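Local coordinates for Rubredoxin\:oxygen oxidoreductase (Desulfovibrio gigas, PDB 1E5D), which catalyses the four-electron reduction of dioxygen to two molecules of water, using a diiron centre and flavin mononucleotide, at residues N336-A341 / R394-K399. Numbering follows the deposited sequence.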
# COMPACT_ATOMS: atom_id res chain seq x y z
N ASN A 336 23.97 1.78 4.89
CA ASN A 336 24.66 0.98 5.89
C ASN A 336 23.73 0.02 6.62
O ASN A 336 23.63 0.00 7.84
CB ASN A 336 25.38 1.86 6.92
CG ASN A 336 26.00 3.11 6.35
OD1 ASN A 336 26.90 3.10 5.51
ND2 ASN A 336 25.49 4.24 6.84
N LYS A 337 23.05 -0.79 5.82
CA LYS A 337 22.10 -1.75 6.36
C LYS A 337 22.39 -3.14 5.83
O LYS A 337 22.81 -3.30 4.68
CB LYS A 337 20.68 -1.34 5.98
CG LYS A 337 19.88 -0.78 7.15
CD LYS A 337 19.58 0.70 6.96
CE LYS A 337 20.34 1.51 7.99
NZ LYS A 337 19.50 2.19 8.99
N ILE A 338 22.15 -4.14 6.68
CA ILE A 338 22.22 -5.52 6.21
C ILE A 338 20.81 -6.01 5.88
O ILE A 338 19.90 -5.85 6.69
CB ILE A 338 22.86 -6.44 7.26
CG1 ILE A 338 24.36 -6.21 7.44
CG2 ILE A 338 22.57 -7.90 6.93
CD1 ILE A 338 24.87 -6.67 8.80
N GLY A 339 20.65 -6.58 4.70
CA GLY A 339 19.37 -7.09 4.26
C GLY A 339 19.20 -8.56 4.55
O GLY A 339 20.15 -9.28 4.84
N GLY A 340 17.95 -9.00 4.47
CA GLY A 340 17.46 -10.34 4.68
C GLY A 340 16.11 -10.52 4.01
O GLY A 340 15.37 -9.55 3.83
N ALA A 341 15.78 -11.75 3.64
CA ALA A 341 14.49 -12.01 3.01
C ALA A 341 13.99 -13.41 3.32
O ALA A 341 14.73 -14.35 3.60
CB ALA A 341 14.57 -11.81 1.51
N ARG A 394 25.63 -12.16 12.92
CA ARG A 394 27.09 -12.25 13.01
C ARG A 394 27.68 -11.07 12.25
O ARG A 394 28.54 -10.34 12.72
CB ARG A 394 27.62 -13.56 12.45
CG ARG A 394 28.48 -14.36 13.41
CD ARG A 394 28.02 -15.80 13.53
NE ARG A 394 27.38 -16.07 14.82
CZ ARG A 394 27.09 -17.29 15.27
NH1 ARG A 394 27.39 -18.36 14.55
NH2 ARG A 394 26.51 -17.44 16.45
N ALA A 395 27.15 -10.91 11.04
CA ALA A 395 27.60 -9.82 10.17
C ALA A 395 27.35 -8.47 10.83
O ALA A 395 28.19 -7.57 10.73
CB ALA A 395 26.90 -9.92 8.83
N LEU A 396 26.21 -8.33 11.49
CA LEU A 396 25.89 -7.08 12.19
C LEU A 396 26.99 -6.76 13.21
O LEU A 396 27.58 -5.68 13.15
CB LEU A 396 24.55 -7.16 12.91
CG LEU A 396 23.61 -5.96 12.83
CD1 LEU A 396 22.60 -6.02 13.97
CD2 LEU A 396 24.37 -4.64 12.84
N LYS A 397 27.22 -7.69 14.12
CA LYS A 397 28.21 -7.54 15.18
C LYS A 397 29.54 -7.02 14.65
O LYS A 397 30.06 -6.02 15.15
CB LYS A 397 28.42 -8.86 15.91
CG LYS A 397 27.55 -9.04 17.15
CD LYS A 397 27.15 -10.49 17.36
CE LYS A 397 25.79 -10.61 18.02
NZ LYS A 397 25.29 -12.02 18.02
N ALA A 398 30.07 -7.69 13.64
CA ALA A 398 31.30 -7.30 12.98
C ALA A 398 31.34 -5.81 12.67
O ALA A 398 32.26 -5.12 13.09
CB ALA A 398 31.49 -8.07 11.68
N LYS A 399 30.33 -5.36 11.95
CA LYS A 399 30.15 -3.97 11.57
C LYS A 399 30.21 -3.04 12.77
O LYS A 399 30.73 -1.93 12.69
CB LYS A 399 28.78 -3.80 10.89
CG LYS A 399 28.84 -3.25 9.48
CD LYS A 399 27.94 -4.04 8.54
CE LYS A 399 27.49 -3.21 7.35
NZ LYS A 399 27.37 -4.05 6.12
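The methyl group of Ala395 opens the contact on the helical side: its CB lies 3.8 Å from CD1 of Ile338, the residue that begins strand 338-345. The same CD1 rests against the helix backbone, 3.7 Å from C of Ala395 and then 3.4 Å from N of Leu396. It thus sits over the peptide link joining these two residues. Ile338 reaches the helix because CG1 stands anti to its own carbonyl carbon (chi1 -71°) and CD1 extends the branch outward. Leu396 takes a smaller share through CB, 4.2 Å from Ile338 CD1, while its side chain also meets Asn253. One turn beyond Ala395, Lys399 sends its chain back over the isoleucine, the two side chains running past each other in opposite directions. Its CD passes 4.1 Å from Ile338 CD1, and NZ ends 3.9 Å from Ile338 CG1. Bends at chi2 and chi4 shape this path, and the ammonium group forms a salt bridge with Asp365, which also hydrogen-bonds through its backbone to Lys337 and Gly339.

The strand and helix segments run nearly antiparallel, at 173°, with their axes 10.0 Å apart. This is the packing of the C-terminal helix 379-400 on the parallel five-stranded sheet of the flavodoxin-like domain, whose strand order is 2-1-3-4-5, at the start of the fourth strand in that order. Pro367 and Ala306 also touch Ile338. No hydrogen bond joins the two segments, so the helix is held here by apolar contact around a single isoleucine; the aliphatic part of Lys399 extends that surface, while its charge is matched by Asp365 beside the strand.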